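Local coordinates for protein seryl-tRNA synthetase, cytoplasmic (Candida albicans, PDB 3QO8) that attaches serine to tRNA(Ser) in two steps, first activating the amino acid with ATP as Ser-AMP and then transferring it to the tRNA acceptor end, at residues A[209-214]-A[241-246]; A[230-235]-A[278-283]. One frame throughout, in Å; residues are numbered along the deposited sequence.

Contacts 1 and 2 lie side by side in the class II catalytic core, their centres about 11 Å apart, and their segments alternate along the chain: 209-214, 230-235, 241-246, 278-283. The link between them is a small antiparallel sheet in which strand 239-243 sits between strands 212-214 and 233-236; Lys241 O and Val234 N, 2.6 Å apart, probably form one of its hydrogen bonds. A second probable bond, Phe278 N to Ile244 O at 2.9 Å, ties contact 1 to the end of strand 269-278 in the large catalytic sheet. Both contacts touch the second subunit and the bound seryl-sulfamoyl adenosine, so dimer interface and active site meet here.

Contact 1: residues A[209-214]-A[241-246]; sequences APVMMN and KYLIAT. With SSA (5'-O-(N-(L-seryl)-sulfamoyl)adenosine), chain B.
Ile244 carries CG1 between its backbone N and carbonyl carbon (chi1 69°), which places CG1 against Val211 CA at 3.8 Å; CD1 lies 3.5 Å from Pro210 O. This is the antiparallel pairing of strands 212-214 and 239-243, whose short segments run at 145° in the small sheet of the class II core. Met213 and Tyr242 form a hydrogen-bonded pair: Met213 N to Tyr242 O is 2.9 Å, and the return bond from Tyr242 N is nearly straight at 171°. Past the strand end, Ile244 N donates to Val211 O at 2.9 Å from above the carbonyl plane, and the same oxygen receives a CA-H contact from Leu243. On one face Met212 and Leu243 lie side by side, pointing the same way, with CG against CD2 at 3.9 Å. Ile244 crosses Met213 at about a right angle, CG2 to CG 3.8 Å. Lys241, bent at its last torsion, gives NZ to Asn214 OD1 and to Val173 O of the second subunit, so it ties outer strand 212-214 and its own central strand to that subunit. Beyond Ile244, in the serine pocket, Thr246 OG1 accepts a hydrogen bond from N10 of the seryl-sulfamoyl adenosine at 3.0 Å.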
ATOM      1  N   ALA A 209       8.742   4.706   4.587  1.00 14.54           N
ATOM      2  CA  ALA A 209       8.633   5.420   3.324  1.00 13.35           C
ATOM      3  C   ALA A 209       7.211   5.375   2.798  1.00 16.62           C
ATOM      4  O   ALA A 209       6.495   4.396   3.021  1.00 18.78           O
ATOM      5  CB  ALA A 209       9.607   4.785   2.288  1.00 12.34           C
ATOM      6  N   PRO A 210       6.805   6.420   2.066  1.00 14.82           N
ATOM      7  CA  PRO A 210       5.508   6.380   1.385  1.00 17.96           C
ATOM      8  C   PRO A 210       5.569   5.337   0.273  1.00 18.78           C
ATOM      9  O   PRO A 210       6.651   5.078  -0.251  1.00 13.94           O
ATOM     10  CB  PRO A 210       5.386   7.785   0.795  1.00 19.31           C
ATOM     11  CG  PRO A 210       6.809   8.237   0.619  1.00 21.03           C
ATOM     12  CD  PRO A 210       7.559   7.652   1.766  1.00 18.23           C
ATOM     13  N   VAL A 211       4.444   4.725  -0.067  1.00 16.97           N
ATOM     14  CA  VAL A 211       4.450   3.673  -1.086  1.00 12.12           C
ATOM     15  C   VAL A 211       4.021   4.161  -2.459  1.00 14.43           C
ATOM     16  O   VAL A 211       3.936   3.369  -3.409  1.00 16.40           O
ATOM     17  CB  VAL A 211       3.568   2.469  -0.682  1.00 18.42           C
ATOM     18  CG1 VAL A 211       4.123   1.822   0.571  1.00 14.99           C
ATOM     19  CG2 VAL A 211       2.117   2.901  -0.482  1.00 15.89           C
ATOM     20  N   MET A 212       3.738   5.461  -2.559  1.00 18.12           N
ATOM     21  CA  MET A 212       3.498   6.101  -3.849  1.00 18.41           C
ATOM     22  C   MET A 212       4.607   7.100  -4.139  1.00 20.86           C
ATOM     23  O   MET A 212       5.115   7.757  -3.228  1.00 22.05           O
ATOM     24  CB  MET A 212       2.169   6.852  -3.843  1.00 24.93           C
ATOM     25  CG  MET A 212       0.965   5.953  -3.773  1.00 24.83           C
ATOM     26  SD  MET A 212      -0.549   6.893  -3.966  1.00 29.63           S
ATOM     27  CE  MET A 212      -1.758   5.620  -3.589  1.00 27.15           C
ATOM     28  N   MET A 213       4.978   7.219  -5.407  1.00 17.95           N
ATOM     29  CA  MET A 213       6.000   8.177  -5.826  1.00 23.02           C
ATOM     30  C   MET A 213       5.557   8.890  -7.078  1.00 25.28           C
ATOM     31  O   MET A 213       4.902   8.290  -7.933  1.00 26.27           O
ATOM     32  CB  MET A 213       7.335   7.485  -6.109  1.00 19.00           C
ATOM     33  CG  MET A 213       8.164   7.191  -4.882  1.00 21.54           C
ATOM     34  SD  MET A 213       9.780   6.505  -5.316  1.00 23.19           S
ATOM     35  CE  MET A 213      10.698   7.887  -5.973  1.00 23.15           C
ATOM     36  N   ASN A 214       5.920  10.168  -7.183  1.00 20.32           N
ATOM     37  CA  ASN A 214       5.715  10.912  -8.416  1.00 21.37           C
ATOM     38  C   ASN A 214       6.512  10.241  -9.524  1.00 24.60           C
ATOM     39  O   ASN A 214       7.579   9.694  -9.268  1.00 21.21           O
ATOM     40  CB  ASN A 214       6.171  12.362  -8.254  1.00 23.47           C
ATOM     41  CG  ASN A 214       5.211  13.186  -7.401  1.00 39.69           C
ATOM     42  OD1 ASN A 214       3.995  12.996  -7.456  1.00 42.52           O
ATOM     43  ND2 ASN A 214       5.757  14.101  -6.610  1.00 38.95           N
ATOM     44  N   LYS A 241       0.653   8.310 -10.398  1.00 31.23           N
ATOM     45  CA  LYS A 241       1.816   8.050  -9.573  1.00 22.36           C
ATOM     46  C   LYS A 241       2.164   6.571  -9.765  1.00 25.27           C
ATOM     47  O   LYS A 241       1.435   5.833 -10.421  1.00 27.41           O
ATOM     48  CB  LYS A 241       1.524   8.367  -8.092  1.00 21.18           C
ATOM     49  CG  LYS A 241       1.006   9.809  -7.845  1.00 21.37           C
ATOM     50  CD  LYS A 241       0.821  10.079  -6.359  1.00 24.96           C
ATOM     51  CE  LYS A 241       0.231  11.478  -6.118  1.00 37.50           C
ATOM     52  NZ  LYS A 241       1.102  12.587  -6.615  1.00 32.24           N
ATOM     53  N   TYR A 242       3.279   6.143  -9.205  1.00 21.48           N
ATOM     54  CA  TYR A 242       3.606   4.724  -9.181  1.00 19.99           C
ATOM     55  C   TYR A 242       3.614   4.206  -7.750  1.00 21.52           C
ATOM     56  O   TYR A 242       3.993   4.924  -6.830  1.00 20.44           O
ATOM     57  CB  TYR A 242       4.973   4.494  -9.822  1.00 24.63           C
ATOM     58  CG  TYR A 242       4.960   4.690 -11.317  1.00 30.57           C
ATOM     59  CD1 TYR A 242       4.717   3.626 -12.172  1.00 33.22           C
ATOM     60  CD2 TYR A 242       5.162   5.945 -11.875  1.00 42.40           C
ATOM     61  CE1 TYR A 242       4.691   3.800 -13.541  1.00 39.12           C
ATOM     62  CE2 TYR A 242       5.136   6.130 -13.244  1.00 48.16           C
ATOM     63  CZ  TYR A 242       4.902   5.056 -14.073  1.00 51.50           C
ATOM     64  OH  TYR A 242       4.879   5.239 -15.438  1.00 57.12           O
ATOM     65  N   LEU A 243       3.197   2.960  -7.568  1.00 19.49           N
ATOM     66  CA  LEU A 243       3.465   2.249  -6.325  1.00 16.55           C
ATOM     67  C   LEU A 243       4.912   1.760  -6.324  1.00 15.48           C
ATOM     68  O   LEU A 243       5.430   1.324  -7.361  1.00 16.20           O
ATOM     69  CB  LEU A 243       2.511   1.064  -6.181  1.00 17.13           C
ATOM     70  CG  LEU A 243       1.068   1.460  -5.841  1.00 20.64           C
ATOM     71  CD1 LEU A 243       0.193   0.211  -5.833  1.00 20.91           C
ATOM     72  CD2 LEU A 243       1.023   2.155  -4.486  1.00 22.80           C
ATOM     73  N   ILE A 244       5.570   1.823  -5.172  1.00 15.57           N
ATOM     74  CA  ILE A 244       6.974   1.430  -5.087  1.00 16.77           C
ATOM     75  C   ILE A 244       7.139  -0.086  -5.058  1.00 20.23           C
ATOM     76  O   ILE A 244       6.274  -0.788  -4.544  1.00 13.12           O
ATOM     77  CB  ILE A 244       7.670   2.059  -3.852  1.00 11.12           C
ATOM     78  CG1 ILE A 244       7.145   1.448  -2.543  1.00 19.32           C
ATOM     79  CG2 ILE A 244       7.515   3.616  -3.887  1.00 11.63           C
ATOM     80  CD1 ILE A 244       7.847   1.968  -1.267  1.00 16.26           C
ATOM     81  N   ALA A 245       8.246  -0.574  -5.630  1.00 16.02           N
ATOM     82  CA  ALA A 245       8.604  -1.988  -5.596  1.00 13.37           C
ATOM     83  C   ALA A 245       9.446  -2.304  -4.368  1.00 17.03           C
ATOM     84  O   ALA A 245       9.591  -3.463  -3.979  1.00 14.48           O
ATOM     85  CB  ALA A 245       9.381  -2.373  -6.892  1.00 16.27           C
ATOM     86  N   THR A 246      10.000  -1.263  -3.749  1.00 15.31           N
ATOM     87  CA  THR A 246      10.907  -1.431  -2.615  1.00 15.31           C
ATOM     88  C   THR A 246      11.148  -0.058  -2.013  1.00 16.54           C
ATOM     89  O   THR A 246      11.168   0.936  -2.740  1.00 16.03           O
ATOM     90  CB  THR A 246      12.285  -2.054  -3.056  1.00 17.95           C
ATOM     91  OG1 THR A 246      13.284  -1.763  -2.071  1.00 14.45           O
ATOM     92  CG2 THR A 246      12.745  -1.475  -4.386  1.00 15.19           C
TER
HETATM   93  N10 SSA B 486      16.036  -2.829  -2.628  1.00 14.59           N
HETATM   94  CA  SSA B 486      16.620  -4.115  -3.002  1.00 22.33           C
HETATM   95  CB  SSA B 486      17.206  -4.803  -1.769  1.00 20.82           C
HETATM   96  OG  SSA B 486      16.152  -5.244  -0.889  1.00 20.31           O
HETATM   97  C9  SSA B 486      15.583  -4.996  -3.640  1.00 23.30           C
HETATM   98  O9  SSA B 486      14.405  -4.663  -3.694  1.00 18.85           O
HETATM   99  N8  SSA B 486      16.021  -6.151  -4.129  1.00 16.25           N
HETATM  100  S1  SSA B 486      15.041  -7.342  -4.565  1.00 20.78           S
HETATM  101  O1S SSA B 486      14.292  -7.051  -5.753  1.00 18.88           O
HETATM  102  O2S SSA B 486      15.824  -8.518  -4.758  1.00 19.97           O
HETATM  103  O5' SSA B 486      14.062  -7.647  -3.415  1.00 18.15           O
HETATM  104  C5' SSA B 486      14.531  -7.889  -2.100  1.00 15.62           C
HETATM  105  C4' SSA B 486      13.848  -9.141  -1.540  1.00 18.17           C
HETATM  106  O4' SSA B 486      12.420  -9.028  -1.493  1.00 18.07           O
HETATM  107  C3' SSA B 486      14.092 -10.389  -2.360  1.00 17.98           C
HETATM  108  O3' SSA B 486      15.402 -10.907  -2.085  1.00 17.45           O
HETATM  109  C2' SSA B 486      12.963 -11.284  -1.863  1.00 19.10           C
HETATM  110  O2' SSA B 486      13.303 -11.859  -0.586  1.00 18.77           O
HETATM  111  C1' SSA B 486      11.811 -10.304  -1.641  1.00 15.27           C
HETATM  112  N9  SSA B 486      10.916 -10.289  -2.817  1.00 18.06           N
HETATM  113  C8  SSA B 486      11.197  -9.812  -4.041  1.00 17.51           C
HETATM  114  N7  SSA B 486      10.120 -10.000  -4.834  1.00 17.60           N
HETATM  115  C5  SSA B 486       9.169 -10.591  -4.087  1.00 20.02           C
HETATM  116  C6  SSA B 486       7.877 -11.004  -4.349  1.00 18.94           C
HETATM  117  N6  SSA B 486       7.371 -10.829  -5.589  1.00 15.67           N
HETATM  118  N1  SSA B 486       7.149 -11.575  -3.362  1.00 15.97           N
HETATM  119  C2  SSA B 486       7.670 -11.742  -2.141  1.00 19.65           C
HETATM  120  N3  SSA B 486       8.915 -11.340  -1.855  1.00 16.94           N
HETATM  121  C4  SSA B 486       9.680 -10.777  -2.818  1.00 16.74           C

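Contact 2: residues A[230-235]-A[278-283]; sequences ELYKVI and FRREAG. With SSA (5'-O-(N-(L-seryl)-sulfamoyl)adenosine), chain B.
Tyr232 presents one ring face to the aliphatic part of Arg280: CG stands 3.6 Å from the ring centroid and 3° off its normal, a CH-pi contact over the centre. Beyond this carbon the arginine chain bends before its guanidinium, whose plane lies 81° from the ring plane, so the charged group does not stack on the tyrosine. Its NE instead pairs with Asp236 of the second subunit, while NH1 reaches a water that also binds Leu231 O. Phe278 crosses Tyr232 at about a right angle, with CB 3.8 Å from CD2. The backbones are joined by one direct hydrogen bond, Arg280 N to Glu230 O, 2.8 Å long and nearly straight, and by a second water between Tyr232 N and Phe278 O.

Glu230 and Arg279 run side by side, pointing the same way, but their carboxylate and guanidinium planes are 69° apart. Glu230 OE2 lies over one guanidinium face, 3.8 Å from Arg279 NH1, a long ion pair to which no N-H points; OE1 is held by Gln226. The opposite face carries C8 of the adenine. Sandwiched in this way, the guanidinium turns its N-H groups to the ligand: NH1 donates to O1S at 2.8 Å, NH2 to O9 at 3.0 Å, with weaker bonds from NH2 to O1S and O5'. Its NE is taken by Ala245 O, which ties the side chain to the serine-binding loop. Glu281 OE1 accepts a weak bond from adenine N6.

An arginine bridging the aminoacyl carbonyl and the phosphate-equivalent group beside the adenine, at the end of a core strand, is characteristic of motif 2 in class II aminoacyl-tRNA synthetases.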
ATOM      1  N   GLU A 230       7.272  -4.350 -13.771  1.00 33.55           N
ATOM      2  CA  GLU A 230       7.337  -4.376 -12.312  1.00 32.38           C
ATOM      3  C   GLU A 230       6.318  -3.458 -11.641  1.00 26.89           C
ATOM      4  O   GLU A 230       5.617  -3.889 -10.724  1.00 22.53           O
ATOM      5  CB  GLU A 230       8.757  -4.071 -11.803  1.00 39.81           C
ATOM      6  CG  GLU A 230       8.993  -4.446 -10.334  1.00 41.29           C
ATOM      7  CD  GLU A 230      10.331  -3.936  -9.786  1.00 47.40           C
ATOM      8  OE1 GLU A 230      10.731  -2.797 -10.134  1.00 47.87           O
ATOM      9  OE2 GLU A 230      10.981  -4.670  -9.000  1.00 42.46           O
ATOM     10  N   LEU A 231       6.223  -2.207 -12.098  1.00 25.28           N
ATOM     11  CA  LEU A 231       5.533  -1.178 -11.310  1.00 26.11           C
ATOM     12  C   LEU A 231       4.057  -1.009 -11.628  1.00 28.65           C
ATOM     13  O   LEU A 231       3.661  -0.936 -12.790  1.00 22.69           O
ATOM     14  CB  LEU A 231       6.230   0.175 -11.453  1.00 25.93           C
ATOM     15  CG  LEU A 231       7.681   0.229 -10.981  1.00 26.17           C
ATOM     16  CD1 LEU A 231       8.247   1.616 -11.227  1.00 31.54           C
ATOM     17  CD2 LEU A 231       7.772  -0.146  -9.506  1.00 26.45           C
ATOM     18  N   TYR A 232       3.245  -0.925 -10.578  1.00 18.83           N
ATOM     19  CA  TYR A 232       1.842  -0.632 -10.748  1.00 20.81           C
ATOM     20  C   TYR A 232       1.714   0.865 -10.885  1.00 24.22           C
ATOM     21  O   TYR A 232       2.308   1.620 -10.111  1.00 23.89           O
ATOM     22  CB  TYR A 232       1.045  -1.037  -9.512  1.00 19.14           C
ATOM     23  CG  TYR A 232       0.831  -2.517  -9.334  1.00 20.07           C
ATOM     24  CD1 TYR A 232      -0.252  -3.155  -9.923  1.00 24.24           C
ATOM     25  CD2 TYR A 232       1.695  -3.265  -8.555  1.00 17.61           C
ATOM     26  CE1 TYR A 232      -0.464  -4.504  -9.751  1.00 22.38           C
ATOM     27  CE2 TYR A 232       1.496  -4.619  -8.369  1.00 18.40           C
ATOM     28  CZ  TYR A 232       0.413  -5.230  -8.968  1.00 21.22           C
ATOM     29  OH  TYR A 232       0.213  -6.574  -8.782  1.00 22.72           O
ATOM     30  N   LYS A 233       0.912   1.300 -11.842  1.00 26.50           N
ATOM     31  CA  LYS A 233       0.603   2.716 -11.968  1.00 29.38           C
ATOM     32  C   LYS A 233      -0.655   3.059 -11.150  1.00 34.40           C
ATOM     33  O   LYS A 233      -1.580   2.255 -11.049  1.00 34.52           O
ATOM     34  CB  LYS A 233       0.433   3.072 -13.449  1.00 36.42           C
ATOM     35  CG  LYS A 233       0.333   4.562 -13.734  1.00 45.90           C
ATOM     36  CD  LYS A 233       0.232   4.844 -15.226  1.00 51.29           C
ATOM     37  CE  LYS A 233       1.524   4.489 -15.944  1.00 60.95           C
ATOM     38  NZ  LYS A 233       1.433   4.727 -17.418  1.00 68.23           N
ATOM     39  N   VAL A 234      -0.672   4.244 -10.545  1.00 23.52           N
ATOM     40  CA  VAL A 234      -1.801   4.683  -9.742  1.00 20.97           C
ATOM     41  C   VAL A 234      -2.502   5.833 -10.459  1.00 22.66           C
ATOM     42  O   VAL A 234      -1.847   6.769 -10.894  1.00 29.38           O
ATOM     43  CB  VAL A 234      -1.322   5.147  -8.346  1.00 28.28           C
ATOM     44  CG1 VAL A 234      -2.438   5.789  -7.581  1.00 33.43           C
ATOM     45  CG2 VAL A 234      -0.754   3.963  -7.562  1.00 38.19           C
ATOM     46  N   ILE A 235      -3.822   5.753 -10.598  1.00 29.19           N
ATOM     47  CA  ILE A 235      -4.594   6.864 -11.172  1.00 31.22           C
ATOM     48  C   ILE A 235      -5.192   7.732 -10.069  1.00 34.32           C
ATOM     49  O   ILE A 235      -5.958   7.250  -9.229  1.00 32.75           O
ATOM     50  CB  ILE A 235      -5.740   6.381 -12.084  1.00 29.05           C
ATOM     51  CG1 ILE A 235      -5.237   5.345 -13.089  1.00 37.30           C
ATOM     52  CG2 ILE A 235      -6.374   7.559 -12.806  1.00 39.98           C
ATOM     53  CD1 ILE A 235      -4.192   5.882 -14.048  1.00 42.10           C
ATOM     54  N   PHE A 278       5.185  -3.402  -3.874  1.00 12.25           N
ATOM     55  CA  PHE A 278       4.190  -3.886  -4.835  1.00 12.12           C
ATOM     56  C   PHE A 278       4.862  -4.208  -6.156  1.00 19.00           C
ATOM     57  O   PHE A 278       5.579  -3.371  -6.709  1.00 15.37           O
ATOM     58  CB  PHE A 278       3.090  -2.824  -5.017  1.00 12.57           C
ATOM     59  CG  PHE A 278       2.455  -2.411  -3.716  1.00 19.38           C
ATOM     60  CD1 PHE A 278       1.349  -3.087  -3.223  1.00 20.04           C
ATOM     61  CD2 PHE A 278       3.006  -1.384  -2.958  1.00 16.03           C
ATOM     62  CE1 PHE A 278       0.788  -2.728  -1.994  1.00 15.20           C
ATOM     63  CE2 PHE A 278       2.454  -1.026  -1.742  1.00 20.01           C
ATOM     64  CZ  PHE A 278       1.341  -1.690  -1.268  1.00 18.81           C
ATOM     65  N   ARG A 279       4.645  -5.426  -6.654  1.00 12.28           N
ATOM     66  CA  ARG A 279       5.286  -5.850  -7.882  1.00 16.51           C
ATOM     67  C   ARG A 279       4.322  -6.629  -8.765  1.00 17.29           C
ATOM     68  O   ARG A 279       3.666  -7.551  -8.307  1.00 17.62           O
ATOM     69  CB  ARG A 279       6.513  -6.697  -7.555  1.00 18.23           C
ATOM     70  CG  ARG A 279       7.497  -5.973  -6.661  1.00 20.42           C
ATOM     71  CD  ARG A 279       8.796  -6.742  -6.516  1.00 19.37           C
ATOM     72  NE  ARG A 279       9.696  -6.035  -5.616  1.00 20.61           N
ATOM     73  CZ  ARG A 279      11.001  -6.273  -5.516  1.00 20.19           C
ATOM     74  NH1 ARG A 279      11.578  -7.209  -6.282  1.00 17.57           N
ATOM     75  NH2 ARG A 279      11.729  -5.561  -4.657  1.00 20.40           N
ATOM     76  N   ARG A 280       4.231  -6.232 -10.028  1.00 15.25           N
ATOM     77  CA  ARG A 280       3.364  -6.915 -10.985  1.00 18.85           C
ATOM     78  C   ARG A 280       3.833  -8.336 -11.284  1.00 24.99           C
ATOM     79  O   ARG A 280       3.021  -9.191 -11.624  1.00 24.11           O
ATOM     80  CB  ARG A 280       3.257  -6.100 -12.277  1.00 23.17           C
ATOM     81  CG  ARG A 280       2.554  -4.740 -12.081  1.00 28.66           C
ATOM     82  CD  ARG A 280       2.267  -4.060 -13.420  1.00 30.57           C
ATOM     83  NE  ARG A 280       1.625  -4.988 -14.342  1.00 34.87           N
ATOM     84  CZ  ARG A 280       2.077  -5.255 -15.567  1.00 45.69           C
ATOM     85  NH1 ARG A 280       3.166  -4.644 -16.022  1.00 42.33           N
ATOM     86  NH2 ARG A 280       1.437  -6.126 -16.335  1.00 41.71           N
ATOM     87  N   GLU A 281       5.136  -8.589 -11.136  1.00 19.95           N
ATOM     88  CA  GLU A 281       5.707  -9.896 -11.457  1.00 25.98           C
ATOM     89  C   GLU A 281       5.170 -10.347 -12.807  1.00 31.67           C
ATOM     90  O   GLU A 281       4.758 -11.496 -12.975  1.00 31.46           O
ATOM     91  CB  GLU A 281       5.342 -10.915 -10.381  1.00 24.57           C
ATOM     92  CG  GLU A 281       5.898 -10.554  -8.990  1.00 23.98           C
ATOM     93  CD  GLU A 281       7.414 -10.719  -8.917  1.00 30.42           C
ATOM     94  OE1 GLU A 281       8.089  -9.915  -8.236  1.00 26.89           O
ATOM     95  OE2 GLU A 281       7.937 -11.661  -9.542  1.00 34.40           O
ATOM     96  N   ALA A 282       5.159  -9.424 -13.762  1.00 30.20           N
ATOM     97  CA  ALA A 282       4.495  -9.649 -15.040  1.00 40.40           C
ATOM     98  C   ALA A 282       5.165 -10.745 -15.870  1.00 53.23           C
ATOM     99  O   ALA A 282       4.519 -11.380 -16.704  1.00 57.93           O
ATOM    100  CB  ALA A 282       4.406  -8.345 -15.831  1.00 39.08           C
ATOM    101  N   GLY A 283       6.454 -10.971 -15.633  1.00 58.13           N
ATOM    102  CA  GLY A 283       7.177 -12.028 -16.320  1.00 71.25           C
ATOM    103  C   GLY A 283       7.250 -13.318 -15.519  1.00 81.42           C
ATOM    104  O   GLY A 283       7.951 -14.256 -15.900  1.00 82.49           O
TER
HETATM  105  N10 SSA B 486      16.036  -2.829  -2.628  1.00 14.59           N
HETATM  106  CA  SSA B 486      16.620  -4.115  -3.002  1.00 22.33           C
HETATM  107  CB  SSA B 486      17.206  -4.803  -1.769  1.00 20.82           C
HETATM  108  OG  SSA B 486      16.152  -5.244  -0.889  1.00 20.31           O
HETATM  109  C9  SSA B 486      15.583  -4.996  -3.640  1.00 23.30           C
HETATM  110  O9  SSA B 486      14.405  -4.663  -3.694  1.00 18.85           O
HETATM  111  N8  SSA B 486      16.021  -6.151  -4.129  1.00 16.25           N
HETATM  112  S1  SSA B 486      15.041  -7.342  -4.565  1.00 20.78           S
HETATM  113  O1S SSA B 486      14.292  -7.051  -5.753  1.00 18.88           O
HETATM  114  O2S SSA B 486      15.824  -8.518  -4.758  1.00 19.97           O
HETATM  115  O5' SSA B 486      14.062  -7.647  -3.415  1.00 18.15           O
HETATM  116  C5' SSA B 486      14.531  -7.889  -2.100  1.00 15.62           C
HETATM  117  C4' SSA B 486      13.848  -9.141  -1.540  1.00 18.17           C
HETATM  118  O4' SSA B 486      12.420  -9.028  -1.493  1.00 18.07           O
HETATM  119  C3' SSA B 486      14.092 -10.389  -2.360  1.00 17.98           C
HETATM  120  O3' SSA B 486      15.402 -10.907  -2.085  1.00 17.45           O
HETATM  121  C2' SSA B 486      12.963 -11.284  -1.863  1.00 19.10           C
HETATM  122  O2' SSA B 486      13.303 -11.859  -0.586  1.00 18.77           O
HETATM  123  C1' SSA B 486      11.811 -10.304  -1.641  1.00 15.27           C
HETATM  124  N9  SSA B 486      10.916 -10.289  -2.817  1.00 18.06           N
HETATM  125  C8  SSA B 486      11.197  -9.812  -4.041  1.00 17.51           C
HETATM  126  N7  SSA B 486      10.120 -10.000  -4.834  1.00 17.60           N
HETATM  127  C5  SSA B 486       9.169 -10.591  -4.087  1.00 20.02           C
HETATM  128  C6  SSA B 486       7.877 -11.004  -4.349  1.00 18.94           C
HETATM  129  N6  SSA B 486       7.371 -10.829  -5.589  1.00 15.67           N
HETATM  130  N1  SSA B 486       7.149 -11.575  -3.362  1.00 15.97           N
HETATM  131  C2  SSA B 486       7.670 -11.742  -2.141  1.00 19.65           C
HETATM  132  N3  SSA B 486       8.915 -11.340  -1.855  1.00 16.94           N
HETATM  133  C4  SSA B 486       9.680 -10.777  -2.818  1.00 16.74           C
HETATM  134  O   HOH W   1       4.478  -2.330 -15.068  1.00 48.67           O
HETATM  135  O   HOH W   2       4.598  -1.184  -8.009  1.00 20.23           O